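Local coordinates for fibrinogen binding protein (Staphylococcus aureus subsp. aureus Mu50, PDB 3DOA) that probably binds fibrinogen and belongs to the NFACT family, with its N-terminal and middle domains, at residues 77-82 / 127-131. Sequence-based numbering, arbitrary orientation.
Sequences VFRKHL and NLILV
Leu130 reaches from strand 127-131 into the side of helix 77-82 and carries most of the contact, a buried and wholly apolar meeting of the two segments. With CG anti to the backbone N (chi1 -168°) the branched end is held toward the helix, and its two methyls part at CG. Leu130 CD2 lies 3.9 Å from both Phe78 CD1 and Phe78 CE1, meeting the ring obliquely as the two side chains run past each other in opposite senses. The same methyl touches the helix on its Val77 and His81 side, with Leu130 CD2 4.2 Å from His81 CB. CD1 turns instead to Leu82, where Leu130 CD1 is 3.9 Å from Leu82 CD2. Helix 73-82 here packs on part of one face of the five-stranded antiparallel sheet, over strands 112-120 and 127-132, and the axes of segments 77-82 and 127-131 make an angle of 38°. Leu128, two residues back and on the same face, takes the far end of the Phe78 ring, Leu128 CG lying 4.2 Å from Phe78 CZ. Within the helix Leu82 CD1 sits 3.8 Å above one face of that ring, displaced toward the rim. Met36 and Ile26 of the four-stranded sheet also pack on Phe78, placing its ring between the two sheets. Leu130 CD2 also meets the His81 ring obliquely, while His81 ND1 is hydrogen-bonded to Arg115 NE on strand 112-120.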
loop_
_atom_site.group_PDB
_atom_site.type_symbol
_atom_site.label_atom_id
_atom_site.label_comp_id
_atom_site.label_asym_id
_atom_site.label_seq_id
_atom_site.Cartn_x
_atom_site.Cartn_y
_atom_site.Cartn_z
ATOM N N VAL A 77 14.014 -8.431 -16.832
ATOM C CA VAL A 77 13.743 -7.101 -17.279
ATOM C C VAL A 77 14.054 -6.174 -16.152
ATOM O O VAL A 77 14.661 -5.123 -16.346
ATOM C CB VAL A 77 12.316 -6.837 -17.649
ATOM C CG1 VAL A 77 12.179 -5.363 -17.958
ATOM C CG2 VAL A 77 11.870 -7.719 -18.812
ATOM N N PHE A 78 13.644 -6.543 -14.954
ATOM C CA PHE A 78 13.910 -5.679 -13.815
ATOM C C PHE A 78 15.409 -5.408 -13.500
ATOM O O PHE A 78 15.811 -4.268 -13.262
ATOM C CB PHE A 78 13.223 -6.271 -12.617
ATOM C CG PHE A 78 11.935 -5.608 -12.280
ATOM C CD1 PHE A 78 10.986 -5.345 -13.289
ATOM C CD2 PHE A 78 11.628 -5.309 -10.943
ATOM C CE1 PHE A 78 9.740 -4.757 -12.974
ATOM C CE2 PHE A 78 10.415 -4.737 -10.625
ATOM C CZ PHE A 78 9.470 -4.447 -11.645
ATOM N N ARG A 79 16.212 -6.451 -13.497
ATOM C CA ARG A 79 17.637 -6.291 -13.345
ATOM C C ARG A 79 18.252 -5.377 -14.391
ATOM O O ARG A 79 19.035 -4.487 -14.052
ATOM C CB ARG A 79 18.286 -7.631 -13.471
ATOM C CG ARG A 79 17.762 -8.600 -12.464
ATOM C CD ARG A 79 18.278 -10.016 -12.661
ATOM N NE ARG A 79 18.328 -10.698 -11.374
ATOM C CZ ARG A 79 18.778 -11.924 -11.156
ATOM N NH1 ARG A 79 19.282 -12.692 -12.111
ATOM N NH2 ARG A 79 18.732 -12.377 -9.929
ATOM N N LYS A 80 17.900 -5.604 -15.652
ATOM C CA LYS A 80 18.360 -4.776 -16.759
ATOM C C LYS A 80 18.227 -3.307 -16.461
ATOM O O LYS A 80 19.151 -2.540 -16.605
ATOM C CB LYS A 80 17.490 -5.037 -17.963
ATOM C CG LYS A 80 18.198 -4.985 -19.304
ATOM C CD LYS A 80 17.211 -4.994 -20.559
ATOM C CE LYS A 80 17.097 -3.596 -21.256
ATOM N NZ LYS A 80 17.376 -3.722 -22.726
ATOM N N HIS A 81 17.050 -2.901 -16.022
ATOM C CA HIS A 81 16.765 -1.484 -15.818
ATOM C C HIS A 81 17.058 -0.961 -14.432
ATOM O O HIS A 81 17.200 0.252 -14.272
ATOM C CB HIS A 81 15.307 -1.226 -16.081
ATOM C CG HIS A 81 14.895 -1.437 -17.495
ATOM N ND1 HIS A 81 14.604 -0.386 -18.339
ATOM C CD2 HIS A 81 14.640 -2.569 -18.191
ATOM C CE1 HIS A 81 14.221 -0.871 -19.508
ATOM N NE2 HIS A 81 14.238 -2.192 -19.448
ATOM N N LEU A 82 17.085 -1.824 -13.422
ATOM C CA LEU A 82 17.136 -1.337 -12.029
ATOM C C LEU A 82 18.370 -1.769 -11.264
ATOM O O LEU A 82 18.897 -1.038 -10.468
ATOM C CB LEU A 82 15.885 -1.770 -11.272
ATOM C CG LEU A 82 14.547 -1.429 -11.944
ATOM C CD1 LEU A 82 13.369 -1.904 -11.109
ATOM C CD2 LEU A 82 14.435 0.067 -12.253
ATOM N N ASN A 127 -1.129 -5.322 -9.574
ATOM C CA ASN A 127 -0.090 -5.303 -10.617
ATOM C C ASN A 127 1.185 -4.629 -10.105
ATOM O O ASN A 127 1.172 -3.789 -9.156
ATOM C CB ASN A 127 -0.584 -4.606 -11.894
ATOM C CG ASN A 127 -0.154 -5.319 -13.170
ATOM O OD1 ASN A 127 0.749 -6.180 -13.160
ATOM N ND2 ASN A 127 -0.793 -4.943 -14.293
ATOM N N LEU A 128 2.281 -5.086 -10.699
ATOM C CA LEU A 128 3.578 -4.490 -10.545
ATOM C C LEU A 128 4.029 -4.048 -11.995
ATOM O O LEU A 128 3.950 -4.827 -12.995
ATOM C CB LEU A 128 4.478 -5.525 -9.921
ATOM C CG LEU A 128 5.874 -5.096 -9.577
ATOM C CD1 LEU A 128 5.885 -3.793 -8.831
ATOM C CD2 LEU A 128 6.496 -6.170 -8.822
ATOM N N ILE A 129 4.442 -2.781 -12.095
ATOM C CA ILE A 129 4.653 -2.096 -13.385
ATOM C C ILE A 129 5.850 -1.109 -13.372
ATOM O O ILE A 129 6.064 -0.295 -12.442
ATOM C CB ILE A 129 3.422 -1.287 -13.850
ATOM C CG1 ILE A 129 2.146 -2.115 -13.843
ATOM C CG2 ILE A 129 3.612 -0.750 -15.253
ATOM C CD1 ILE A 129 0.914 -1.182 -13.892
ATOM N N LEU A 130 6.613 -1.190 -14.462
ATOM C CA LEU A 130 7.830 -0.426 -14.614
ATOM C C LEU A 130 7.584 0.549 -15.745
ATOM O O LEU A 130 7.097 0.180 -16.806
ATOM C CB LEU A 130 8.946 -1.399 -14.947
ATOM C CG LEU A 130 10.375 -0.884 -14.889
ATOM C CD1 LEU A 130 10.730 -0.262 -13.524
ATOM C CD2 LEU A 130 11.268 -2.075 -15.323
ATOM N N VAL A 131 7.886 1.805 -15.498
ATOM C CA VAL A 131 7.671 2.815 -16.482
ATOM C C VAL A 131 8.914 3.685 -16.455
ATOM O O VAL A 131 9.701 3.612 -15.490
ATOM C CB VAL A 131 6.452 3.654 -16.137
ATOM C CG1 VAL A 131 5.255 2.758 -15.956
ATOM C CG2 VAL A 131 6.716 4.454 -14.885
#